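Local coordinates for probable translation initiation factor eIF-2B subunit epsilon (Schizosaccharomyces pombe, PDB 5B04), which forms part of the eIF2B complex, which catalyses the exchange of GDP for GTP on the gamma subunit of initiation factor eIF2, at residues Asp108-Leu113 with Ala232-Asn237; Glu369-Gly374 with Ala382-Ser387; Ser395-Ala400 with Asn411-Lys416. All blocks are in the same frame, centred on the assembly; numbering follows the deposited sequence.

Contact 1. Residues Asp108-Leu113 with Ala232-Asn237; sequences DALREL and ALFTEN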
ATOM      1  N   ASP I 108     -16.065  70.866 -10.026  1.00 76.44           N
ATOM      2  CA  ASP I 108     -16.605  71.584 -11.172  1.00 75.98           C
ATOM      3  C   ASP I 108     -17.541  70.648 -11.922  1.00 79.70           C
ATOM      4  O   ASP I 108     -18.599  71.054 -12.400  1.00 92.21           O
ATOM      5  CB  ASP I 108     -15.490  72.082 -12.096  1.00 81.27           C
ATOM      6  CG  ASP I 108     -14.789  73.314 -11.558  1.00 84.47           C
ATOM      7  OD1 ASP I 108     -15.301  73.920 -10.594  1.00 82.72           O
ATOM      8  OD2 ASP I 108     -13.728  73.679 -12.106  1.00 89.71           O
ATOM      9  N   ALA I 109     -17.136  69.385 -12.010  1.00 71.78           N
ATOM     10  CA  ALA I 109     -17.972  68.348 -12.593  1.00 73.86           C
ATOM     11  C   ALA I 109     -19.122  68.012 -11.651  1.00 77.19           C
ATOM     12  O   ALA I 109     -20.246  67.777 -12.093  1.00 77.99           O
ATOM     13  CB  ALA I 109     -17.149  67.107 -12.898  1.00 85.46           C
ATOM     14  N   LEU I 110     -18.835  67.995 -10.353  1.00 71.96           N
ATOM     15  CA  LEU I 110     -19.850  67.703  -9.346  1.00 74.86           C
ATOM     16  C   LEU I 110     -20.907  68.803  -9.291  1.00 81.66           C
ATOM     17  O   LEU I 110     -22.090  68.525  -9.094  1.00 78.24           O
ATOM     18  CB  LEU I 110     -19.207  67.521  -7.968  1.00 81.12           C
ATOM     19  CG  LEU I 110     -18.337  66.277  -7.786  1.00 79.47           C
ATOM     20  CD1 LEU I 110     -17.621  66.310  -6.446  1.00 73.14           C
ATOM     21  CD2 LEU I 110     -19.176  65.014  -7.912  1.00 70.78           C
ATOM     22  N   ARG I 111     -20.477  70.049  -9.465  1.00 83.98           N
ATOM     23  CA  ARG I 111     -21.408  71.170  -9.535  1.00 74.07           C
ATOM     24  C   ARG I 111     -22.239  71.075 -10.807  1.00 73.38           C
ATOM     25  O   ARG I 111     -23.428  71.392 -10.812  1.00 77.09           O
ATOM     26  CB  ARG I 111     -20.666  72.507  -9.484  1.00 56.62           C
ATOM     27  CG  ARG I 111     -20.042  72.818  -8.134  1.00 69.06           C
ATOM     28  CD  ARG I 111     -19.174  74.062  -8.196  1.00 65.08           C
ATOM     29  NE  ARG I 111     -18.282  74.152  -7.043  1.00 70.49           N
ATOM     30  CZ  ARG I 111     -17.005  73.786  -7.058  1.00 78.20           C
ATOM     31  NH1 ARG I 111     -16.463  73.309  -8.170  1.00 76.35           N
ATOM     32  NH2 ARG I 111     -16.266  73.900  -5.963  1.00 92.11           N
ATOM     33  N   GLU I 112     -21.599  70.631 -11.885  1.00 59.06           N
ATOM     34  CA  GLU I 112     -22.285  70.419 -13.151  1.00 66.29           C
ATOM     35  C   GLU I 112     -23.279  69.270 -13.021  1.00 81.75           C
ATOM     36  O   GLU I 112     -24.316  69.255 -13.683  1.00 87.57           O
ATOM     37  CB  GLU I 112     -21.280  70.136 -14.270  1.00 72.36           C
ATOM     38  CG  GLU I 112     -21.480  70.989 -15.514  1.00 90.37           C
ATOM     39  CD  GLU I 112     -20.315  70.891 -16.480  1.00116.70           C
ATOM     40  OE1 GLU I 112     -19.199  70.551 -16.035  1.00115.65           O
ATOM     41  OE2 GLU I 112     -20.515  71.155 -17.685  1.00124.83           O
ATOM     42  N   LEU I 113     -22.955  68.311 -12.159  1.00 78.86           N
ATOM     43  CA  LEU I 113     -23.857  67.202 -11.871  1.00 77.74           C
ATOM     44  C   LEU I 113     -25.056  67.675 -11.061  1.00 81.72           C
ATOM     45  O   LEU I 113     -26.149  67.117 -11.167  1.00 81.80           O
ATOM     46  CB  LEU I 113     -23.126  66.090 -11.118  1.00 78.31           C
ATOM     47  CG  LEU I 113     -22.146  65.235 -11.919  1.00 75.98           C
ATOM     48  CD1 LEU I 113     -21.548  64.162 -11.030  1.00 75.74           C
ATOM     49  CD2 LEU I 113     -22.835  64.619 -13.128  1.00 63.18           C
ATOM     50  N   ALA I 232     -24.502  68.648  -4.239  1.00 65.20           N
ATOM     51  CA  ALA I 232     -25.122  69.809  -3.617  1.00 68.77           C
ATOM     52  C   ALA I 232     -24.140  70.488  -2.670  1.00 74.39           C
ATOM     53  O   ALA I 232     -24.109  71.714  -2.562  1.00 82.93           O
ATOM     54  CB  ALA I 232     -26.385  69.404  -2.875  1.00 75.33           C
ATOM     55  N   LEU I 233     -23.333  69.680  -1.990  1.00 74.79           N
ATOM     56  CA  LEU I 233     -22.343  70.187  -1.047  1.00 73.32           C
ATOM     57  C   LEU I 233     -21.212  70.923  -1.759  1.00 78.25           C
ATOM     58  O   LEU I 233     -20.560  71.788  -1.174  1.00 70.41           O
ATOM     59  CB  LEU I 233     -21.774  69.043  -0.203  1.00 71.97           C
ATOM     60  CG  LEU I 233     -22.354  68.842   1.199  1.00 72.18           C
ATOM     61  CD1 LEU I 233     -23.867  68.983   1.201  1.00 83.58           C
ATOM     62  CD2 LEU I 233     -21.949  67.481   1.744  1.00 75.36           C
ATOM     63  N   PHE I 234     -20.984  70.579  -3.022  1.00 75.58           N
ATOM     64  CA  PHE I 234     -19.920  71.207  -3.796  1.00 81.08           C
ATOM     65  C   PHE I 234     -20.389  72.495  -4.465  1.00 81.82           C
ATOM     66  O   PHE I 234     -19.574  73.323  -4.872  1.00 78.41           O
ATOM     67  CB  PHE I 234     -19.370  70.235  -4.840  1.00 75.90           C
ATOM     68  CG  PHE I 234     -18.156  69.482  -4.378  1.00 84.66           C
ATOM     69  CD1 PHE I 234     -18.282  68.349  -3.592  1.00 84.25           C
ATOM     70  CD2 PHE I 234     -16.886  69.915  -4.721  1.00 82.63           C
ATOM     71  CE1 PHE I 234     -17.164  67.658  -3.163  1.00 70.91           C
ATOM     72  CE2 PHE I 234     -15.765  69.229  -4.296  1.00 71.26           C
ATOM     73  CZ  PHE I 234     -15.904  68.100  -3.516  1.00 64.76           C
ATOM     74  N   THR I 235     -21.702  72.662  -4.583  1.00 73.48           N
ATOM     75  CA  THR I 235     -22.257  73.931  -5.036  1.00 80.16           C
ATOM     76  C   THR I 235     -22.333  74.888  -3.855  1.00 81.86           C
ATOM     77  O   THR I 235     -22.163  76.097  -4.008  1.00 88.46           O
ATOM     78  CB  THR I 235     -23.653  73.767  -5.666  1.00 60.10           C
ATOM     79  OG1 THR I 235     -24.490  73.003  -4.790  1.00 83.13           O
ATOM     80  CG2 THR I 235     -23.550  73.062  -7.008  1.00 70.69           C
ATOM     81  N   GLU I 236     -22.585  74.331  -2.674  1.00 75.12           N
ATOM     82  CA  GLU I 236     -22.591  75.110  -1.444  1.00 73.89           C
ATOM     83  C   GLU I 236     -21.179  75.585  -1.125  1.00 64.60           C
ATOM     84  O   GLU I 236     -20.968  76.738  -0.749  1.00 82.53           O
ATOM     85  CB  GLU I 236     -23.158  74.286  -0.285  1.00 79.02           C
ATOM     86  CG  GLU I 236     -23.248  75.038   1.034  1.00 73.19           C
ATOM     87  CD  GLU I 236     -24.013  74.268   2.093  1.00 91.13           C
ATOM     88  OE1 GLU I 236     -23.609  74.315   3.274  1.00112.68           O
ATOM     89  OE2 GLU I 236     -25.021  73.618   1.745  1.00107.21           O
ATOM     90  N   ASN I 237     -20.212  74.687  -1.284  1.00 80.69           N
ATOM     91  CA  ASN I 237     -18.806  75.035  -1.126  1.00 82.31           C
ATOM     92  C   ASN I 237     -18.125  75.127  -2.486  1.00 81.30           C
ATOM     93  O   ASN I 237     -17.547  74.159  -2.975  1.00 80.28           O
ATOM     94  CB  ASN I 237     -18.093  74.018  -0.239  1.00 70.25           C
ATOM     95  CG  ASN I 237     -18.731  73.896   1.129  1.00 70.59           C
ATOM     96  OD1 ASN I 237     -19.788  73.286   1.279  1.00 67.67           O
ATOM     97  ND2 ASN I 237     -18.092  74.481   2.135  1.00 75.25           N
TER

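Contact 2. Residues Glu369-Gly374 with Ala382-Ser387; sequences EDVVIG and AILANS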
ATOM      1  N   GLU I 369       0.980  49.604 -31.126  1.00 47.65           N
ATOM      2  CA  GLU I 369       0.737  48.937 -32.407  1.00 58.64           C
ATOM      3  C   GLU I 369       1.588  49.467 -33.564  1.00 66.75           C
ATOM      4  O   GLU I 369       1.961  50.638 -33.597  1.00 63.49           O
ATOM      5  CB  GLU I 369      -0.742  49.038 -32.784  1.00 54.95           C
ATOM      6  CG  GLU I 369      -1.662  48.201 -31.912  1.00 61.96           C
ATOM      7  CD  GLU I 369      -2.890  47.724 -32.660  1.00 79.92           C
ATOM      8  OE1 GLU I 369      -2.901  47.815 -33.907  1.00 71.73           O
ATOM      9  OE2 GLU I 369      -3.844  47.255 -32.005  1.00 86.22           O
ATOM     10  N   ASP I 370       1.896  48.573 -34.501  1.00 62.99           N
ATOM     11  CA  ASP I 370       2.552  48.914 -35.766  1.00 61.01           C
ATOM     12  C   ASP I 370       3.918  49.589 -35.627  1.00 63.88           C
ATOM     13  O   ASP I 370       4.349  50.311 -36.525  1.00 68.50           O
ATOM     14  CB  ASP I 370       1.632  49.804 -36.605  1.00 61.74           C
ATOM     15  CG  ASP I 370       0.348  49.100 -37.002  1.00 84.62           C
ATOM     16  OD1 ASP I 370      -0.621  49.141 -36.215  1.00 87.97           O
ATOM     17  OD2 ASP I 370       0.310  48.504 -38.099  1.00 79.17           O
ATOM     18  N   VAL I 371       4.602  49.346 -34.514  1.00 54.98           N
ATOM     19  CA  VAL I 371       5.955  49.864 -34.338  1.00 48.31           C
ATOM     20  C   VAL I 371       6.959  48.989 -35.081  1.00 63.41           C
ATOM     21  O   VAL I 371       6.992  47.773 -34.895  1.00 71.07           O
ATOM     22  CB  VAL I 371       6.352  49.940 -32.852  1.00 56.01           C
ATOM     23  CG1 VAL I 371       7.781  50.441 -32.709  1.00 49.30           C
ATOM     24  CG2 VAL I 371       5.394  50.840 -32.093  1.00 63.64           C
ATOM     25  N   VAL I 372       7.775  49.611 -35.926  1.00 69.54           N
ATOM     26  CA  VAL I 372       8.796  48.887 -36.675  1.00 65.15           C
ATOM     27  C   VAL I 372      10.194  49.282 -36.211  1.00 64.63           C
ATOM     28  O   VAL I 372      10.545  50.462 -36.198  1.00 58.98           O
ATOM     29  CB  VAL I 372       8.671  49.137 -38.191  1.00 56.15           C
ATOM     30  CG1 VAL I 372       9.907  48.633 -38.920  1.00 52.14           C
ATOM     31  CG2 VAL I 372       7.414  48.472 -38.733  1.00 67.07           C
ATOM     32  N   ILE I 373      10.986  48.286 -35.826  1.00 76.78           N
ATOM     33  CA  ILE I 373      12.334  48.528 -35.330  1.00 71.80           C
ATOM     34  C   ILE I 373      13.367  47.737 -36.128  1.00 73.15           C
ATOM     35  O   ILE I 373      13.305  46.510 -36.202  1.00 79.13           O
ATOM     36  CB  ILE I 373      12.449  48.167 -33.840  1.00 67.67           C
ATOM     37  CG1 ILE I 373      11.575  49.108 -33.010  1.00 72.96           C
ATOM     38  CG2 ILE I 373      13.895  48.245 -33.381  1.00 74.74           C
ATOM     39  CD1 ILE I 373      11.211  48.564 -31.656  1.00 55.18           C
ATOM     40  N   GLY I 374      14.316  48.454 -36.722  1.00 77.41           N
ATOM     41  CA  GLY I 374      15.321  47.847 -37.577  1.00 79.70           C
ATOM     42  C   GLY I 374      16.378  47.063 -36.825  1.00 87.05           C
ATOM     43  O   GLY I 374      16.347  46.973 -35.600  1.00 91.03           O
ATOM     44  N   ALA I 382      11.383  52.806 -22.589  1.00 71.35           N
ATOM     45  CA  ALA I 382      10.862  53.853 -23.452  1.00 57.21           C
ATOM     46  C   ALA I 382       9.499  53.472 -24.012  1.00 61.11           C
ATOM     47  O   ALA I 382       9.197  52.291 -24.186  1.00 62.58           O
ATOM     48  CB  ALA I 382      11.837  54.140 -24.580  1.00 57.25           C
ATOM     49  N   ILE I 383       8.677  54.476 -24.290  1.00 64.67           N
ATOM     50  CA  ILE I 383       7.374  54.241 -24.894  1.00 61.17           C
ATOM     51  C   ILE I 383       7.385  54.642 -26.363  1.00 54.72           C
ATOM     52  O   ILE I 383       7.718  55.775 -26.709  1.00 61.66           O
ATOM     53  CB  ILE I 383       6.259  55.008 -24.163  1.00 60.80           C
ATOM     54  CG1 ILE I 383       6.188  54.570 -22.699  1.00 58.76           C
ATOM     55  CG2 ILE I 383       4.922  54.784 -24.850  1.00 66.95           C
ATOM     56  CD1 ILE I 383       5.030  55.174 -21.936  1.00 56.68           C
ATOM     57  N   LEU I 384       7.030  53.694 -27.223  1.00 49.91           N
ATOM     58  CA  LEU I 384       6.971  53.933 -28.659  1.00 49.21           C
ATOM     59  C   LEU I 384       5.533  53.781 -29.142  1.00 58.59           C
ATOM     60  O   LEU I 384       5.041  52.663 -29.297  1.00 64.64           O
ATOM     61  CB  LEU I 384       7.893  52.969 -29.414  1.00 52.43           C
ATOM     62  CG  LEU I 384       9.408  53.214 -29.448  1.00 57.60           C
ATOM     63  CD1 LEU I 384      10.038  53.225 -28.059  1.00 51.69           C
ATOM     64  CD2 LEU I 384      10.086  52.174 -30.328  1.00 44.65           C
ATOM     65  N   ALA I 385       4.864  54.904 -29.377  1.00 64.00           N
ATOM     66  CA  ALA I 385       3.455  54.889 -29.761  1.00 59.37           C
ATOM     67  C   ALA I 385       3.244  54.286 -31.148  1.00 58.48           C
ATOM     68  O   ALA I 385       4.187  53.804 -31.774  1.00 56.67           O
ATOM     69  CB  ALA I 385       2.878  56.290 -29.699  1.00 61.33           C
ATOM     70  N   ASN I 386       2.003  54.321 -31.623  1.00 56.02           N
ATOM     71  CA  ASN I 386       1.632  53.641 -32.861  1.00 61.35           C
ATOM     72  C   ASN I 386       2.408  54.105 -34.092  1.00 62.68           C
ATOM     73  O   ASN I 386       2.716  55.288 -34.239  1.00 55.12           O
ATOM     74  CB  ASN I 386       0.133  53.801 -33.123  1.00 54.84           C
ATOM     75  CG  ASN I 386      -0.716  53.341 -31.958  1.00 68.52           C
ATOM     76  OD1 ASN I 386      -0.221  52.713 -31.024  1.00 76.11           O
ATOM     77  ND2 ASN I 386      -2.009  53.640 -32.012  1.00 99.94           N
ATOM     78  N   SER I 387       2.718  53.147 -34.963  1.00 67.02           N
ATOM     79  CA  SER I 387       3.367  53.404 -36.249  1.00 62.01           C
ATOM     80  C   SER I 387       4.669  54.191 -36.131  1.00 69.48           C
ATOM     81  O   SER I 387       5.023  54.956 -37.028  1.00 77.87           O
ATOM     82  CB  SER I 387       2.404  54.134 -37.187  1.00 59.92           C
ATOM     83  OG  SER I 387       1.369  53.268 -37.620  1.00 61.45           O
TER

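Contact 3. Residues Ser395-Ala400 with Asn411-Lys416; sequences SIEDGA and NTIIEK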
ATOM      1  N   SER I 395      19.819  53.747 -30.659  1.00 64.13           N
ATOM      2  CA  SER I 395      19.813  53.584 -29.211  1.00 68.66           C
ATOM      3  C   SER I 395      18.756  54.477 -28.571  1.00 79.26           C
ATOM      4  O   SER I 395      18.843  55.703 -28.631  1.00 81.42           O
ATOM      5  CB  SER I 395      21.192  53.897 -28.626  1.00 66.06           C
ATOM      6  OG  SER I 395      21.175  53.820 -27.211  1.00 82.50           O
ATOM      7  N   ILE I 396      17.753  53.850 -27.965  1.00 70.03           N
ATOM      8  CA  ILE I 396      16.704  54.578 -27.266  1.00 61.90           C
ATOM      9  C   ILE I 396      16.805  54.292 -25.773  1.00 69.81           C
ATOM     10  O   ILE I 396      16.726  53.141 -25.347  1.00 79.67           O
ATOM     11  CB  ILE I 396      15.311  54.198 -27.784  1.00 59.05           C
ATOM     12  CG1 ILE I 396      15.277  54.294 -29.311  1.00 54.16           C
ATOM     13  CG2 ILE I 396      14.252  55.091 -27.166  1.00 51.08           C
ATOM     14  CD1 ILE I 396      13.915  54.036 -29.905  1.00 76.64           C
ATOM     15  N   GLU I 397      16.978  55.345 -24.982  1.00 56.29           N
ATOM     16  CA  GLU I 397      17.364  55.187 -23.587  1.00 70.23           C
ATOM     17  C   GLU I 397      16.230  55.509 -22.612  1.00 77.57           C
ATOM     18  O   GLU I 397      15.123  55.848 -23.025  1.00 74.53           O
ATOM     19  CB  GLU I 397      18.591  56.055 -23.307  1.00 82.05           C
ATOM     20  CG  GLU I 397      19.720  55.808 -24.304  1.00 87.18           C
ATOM     21  CD  GLU I 397      20.952  56.647 -24.036  1.00 99.23           C
ATOM     22  OE1 GLU I 397      20.863  57.608 -23.244  1.00 82.57           O
ATOM     23  OE2 GLU I 397      22.013  56.345 -24.624  1.00 97.87           O
ATOM     24  N   ASP I 398      16.518  55.394 -21.318  1.00 82.86           N
ATOM     25  CA  ASP I 398      15.491  55.455 -20.279  1.00 71.35           C
ATOM     26  C   ASP I 398      14.756  56.793 -20.220  1.00 82.88           C
ATOM     27  O   ASP I 398      15.374  57.857 -20.213  1.00 87.11           O
ATOM     28  CB  ASP I 398      16.110  55.155 -18.911  1.00 89.14           C
ATOM     29  CG  ASP I 398      16.811  53.811 -18.870  1.00 96.62           C
ATOM     30  OD1 ASP I 398      16.526  52.962 -19.741  1.00 88.39           O
ATOM     31  OD2 ASP I 398      17.645  53.603 -17.964  1.00 97.23           O
ATOM     32  N   GLY I 399      13.428  56.721 -20.170  1.00 84.91           N
ATOM     33  CA  GLY I 399      12.598  57.906 -20.054  1.00 78.60           C
ATOM     34  C   GLY I 399      12.091  58.413 -21.388  1.00 74.50           C
ATOM     35  O   GLY I 399      11.199  59.261 -21.439  1.00 61.41           O
ATOM     36  N   ALA I 400      12.657  57.888 -22.471  1.00 63.33           N
ATOM     37  CA  ALA I 400      12.316  58.338 -23.815  1.00 57.33           C
ATOM     38  C   ALA I 400      10.851  58.088 -24.148  1.00 62.56           C
ATOM     39  O   ALA I 400      10.322  57.002 -23.915  1.00 74.43           O
ATOM     40  CB  ALA I 400      13.207  57.658 -24.839  1.00 54.10           C
ATOM     41  N   ASN I 411      21.350  54.979 -37.297  1.00 67.14           N
ATOM     42  CA  ASN I 411      22.511  55.423 -36.528  1.00 56.03           C
ATOM     43  C   ASN I 411      22.223  56.644 -35.658  1.00 60.74           C
ATOM     44  O   ASN I 411      23.064  57.532 -35.520  1.00 79.70           O
ATOM     45  CB  ASN I 411      23.681  55.716 -37.468  1.00 66.70           C
ATOM     46  CG  ASN I 411      23.869  54.635 -38.515  1.00 82.74           C
ATOM     47  OD1 ASN I 411      23.406  54.769 -39.649  1.00 89.60           O
ATOM     48  ND2 ASN I 411      24.540  53.554 -38.139  1.00 79.09           N
ATOM     49  N   THR I 412      21.033  56.677 -35.068  1.00 52.17           N
ATOM     50  CA  THR I 412      20.619  57.805 -34.241  1.00 66.09           C
ATOM     51  C   THR I 412      20.482  57.399 -32.776  1.00 67.39           C
ATOM     52  O   THR I 412      20.022  56.299 -32.469  1.00 67.86           O
ATOM     53  CB  THR I 412      19.282  58.394 -34.729  1.00 61.20           C
ATOM     54  OG1 THR I 412      19.307  58.525 -36.155  1.00 75.02           O
ATOM     55  CG2 THR I 412      19.030  59.758 -34.099  1.00 69.07           C
ATOM     56  N   ILE I 413      20.885  58.291 -31.877  1.00 72.95           N
ATOM     57  CA  ILE I 413      20.768  58.039 -30.446  1.00 58.16           C
ATOM     58  C   ILE I 413      19.889  59.079 -29.762  1.00 63.19           C
ATOM     59  O   ILE I 413      20.256  60.250 -29.664  1.00 88.93           O
ATOM     60  CB  ILE I 413      22.146  58.030 -29.759  1.00 62.58           C
ATOM     61  CG1 ILE I 413      23.002  56.882 -30.294  1.00 68.88           C
ATOM     62  CG2 ILE I 413      21.986  57.917 -28.250  1.00 58.57           C
ATOM     63  CD1 ILE I 413      24.377  56.807 -29.669  1.00 65.26           C
ATOM     64  N   ILE I 414      18.802  58.608 -29.158  1.00 75.78           N
ATOM     65  CA  ILE I 414      17.931  59.452 -28.361  1.00 77.48           C
ATOM     66  C   ILE I 414      18.265  59.337 -26.898  1.00 64.51           C
ATOM     67  O   ILE I 414      18.152  58.294 -26.313  1.00 70.40           O
ATOM     68  CB  ILE I 414      16.476  59.044 -28.523  1.00 65.16           C
ATOM     69  CG1 ILE I 414      16.043  59.239 -29.952  1.00 69.08           C
ATOM     70  CG2 ILE I 414      15.579  59.896 -27.666  1.00 58.60           C
ATOM     71  CD1 ILE I 414      15.772  57.944 -30.654  1.00 70.98           C
ATOM     72  N   GLU I 415      18.609  60.456 -26.306  1.00 78.90           N
ATOM     73  CA  GLU I 415      19.089  60.506 -24.954  1.00 85.32           C
ATOM     74  C   GLU I 415      17.949  60.295 -24.016  1.00 79.42           C
ATOM     75  O   GLU I 415      16.826  60.270 -24.430  1.00 69.29           O
ATOM     76  CB  GLU I 415      19.727  61.850 -24.674  1.00 92.65           C
ATOM     77  CG  GLU I 415      20.752  62.285 -25.696  1.00 96.40           C
ATOM     78  CD  GLU I 415      21.464  63.542 -25.271  1.00104.36           C
ATOM     79  OE1 GLU I 415      20.801  64.583 -25.133  1.00101.07           O
ATOM     80  OE2 GLU I 415      22.684  63.481 -25.063  1.00 97.69           O
ATOM     81  N   LYS I 416      18.251  60.089 -22.750  1.00 81.98           N
ATOM     82  CA  LYS I 416      17.228  59.797 -21.779  1.00 83.16           C
ATOM     83  C   LYS I 416      16.231  60.915 -21.667  1.00 77.72           C
ATOM     84  O   LYS I 416      16.583  62.061 -21.636  1.00 67.55           O
ATOM     85  CB  LYS I 416      17.868  59.617 -20.413  1.00 70.83           C
ATOM     86  CG  LYS I 416      18.820  58.445 -20.320  1.00 97.50           C
ATOM     87  CD  LYS I 416      19.508  58.390 -18.967  1.00 99.19           C
ATOM     88  CE  LYS I 416      19.962  56.980 -18.609  1.00102.82           C
ATOM     89  NZ  LYS I 416      20.286  56.112 -19.775  1.00 88.13           N
TER

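Contact 1. Residues Asp108-Leu113 with Ala232-Asn237
Leu110 and Phe234 make the close-packed half of this contact between two helices, whose axes over these residues approach to 8.0 Å with 113° between their directions. The CD1 methyl of Leu110 sits over the centre of the Phe234 ring, 3.6 Å from the centroid, a CH-pi contact with both residues buried. A chi2 of 173° carries Leu110 CD1 anti to CA, out over the ring.

The partly exposed half is polar and belongs to Arg111. Its chain runs extended from CG to NE past Thr235, whose CG2 lies 3.7 Å from Arg111 CG, and the guanidinium arrives at the C-terminal end of the other helix. Arg111 NH2 donates to Asn237 O at 3.3 Å, on a lone pair in the carbonyl plane; NE makes only a weak, bent bond of 2.7 Å to Phe234 O. On its own helix, Arg111 NH1 pairs with Asp108 OD1 at 2.8 Å, a salt bridge that helps fix the guanidinium's rotation, and NH2 has a further acceptor in Tyr240 O.

Within the nucleotidyl-transferase-like domain, helix 108-115 rests on strands 65-70 and 123-127 through Phe69, Phe123 and Leu125, while Phe247 of helix 243-252 meets the Phe234 ring, its plane turned by about 20°.

Contact 2. Residues Glu369-Gly374 with Ala382-Ser387
Val371 CG1 is anti to the backbone N (chi1 178°) and CG2 anti to the carbonyl carbon, which spreads the two methyls over different parts of the next turn of chain. CG1 touches Leu384 CD2 at 3.7 Å, the two side chains crossing at about a right angle, while CG2 lies against the carbonyl oxygens of Leu384 and Ala385. Leu384 CD2 also meets Ile373 CD1 at 4.0 Å, so one leucine methyl packs against two branched side chains.

At the corner the contact turns to backbone. Ser387 N donates to Glu369 O at 3.0 Å, and the same oxygen receives a CA-H...O contact from Asn386 CA at 3.1 Å. Asn386 OD1 reaches back to Glu369 N at 3.3 Å, a weak bond. One residue further on, Ser387 CA approaches Asp370 O at 3.3 Å; that oxygen is also hydrogen-bonded by Lys389 NZ.

Asp370 and Ser387 both have positive phi and stack at equivalent bends of successive coils. This is one corner of the left-handed parallel beta-helix built from hexapeptide repeats, with apolar side chains inside and successive coils stacked at the bends.

Contact 3. Residues Ser395-Ala400 with Asn411-Lys416
Ser395 pairs with Ile413 and Ile396 with Ile414 as parallel neighbours in one flat side of the left-handed beta-helix, where each coil lays its strand beside that of the coil before. Ser395 N donates to Thr412 O at 3.1 Å, and Ser395 O accepts from Ile414 N at 3.0 Å. Ser395 CB packs on Ile413 CG1, on the face of the sheet turned away from the helix interior.

Ile396 points the other way, to the buried face. It lies side by side with Ile414, both pointing in the same direction, and its CG1 touches Ile414 CD1 at 3.9 Å. Ala382 of the preceding coil packs against it.

At Glu397 the strand pairing ends with a weak bond from its N to Ile414 O, 3.4 Å long. The side chain, extended beyond CG, crosses Lys416 at about a right angle, and Glu397 OE1 forms a long salt bridge of 3.8 Å with Lys416 NZ. Asp398 lies alongside the same lysine, its carboxylate beyond salt-bridge distance, so the ammonium group probably feels both negative charges.

A type II turn from Glu397 to Ala400 follows, closed by the hydrogen bond from Ala400 N to Glu397 O at 3.2 Å. Gly399, the third residue of the turn, takes the positive phi (95°) usual for glycine at this position of a type II turn. Ala400 returns to the interior, where its methyl faces Ile414. The bend at chi4 (29°) in Lys416 leaves NZ 3.9 Å from Glu397 CB.

Contact 1 belongs to the nucleotidyl-transferase-like domain, while contacts 2 and 3 lie in the beta-helix on the opposite side of the chain's centre; contact 1 is centred about 42 Å from contact 2. All three are only partly buried, each with buried apolar side chains; the outer sides of contacts 1 and 2 are mainly polar, while that of contact 3 mixes Ile413 with charged groups. Contact 1 joins helices through a ring face and an arginine, contact 2 stacks a corner largely by backbone, and contact 3 pairs strands and places charged side chains just beyond their ends. Contacts 2 and 3, about 14 Å apart between centres, touch directly: Ile383 N probably donates to Ala400 O, tying successive coils together.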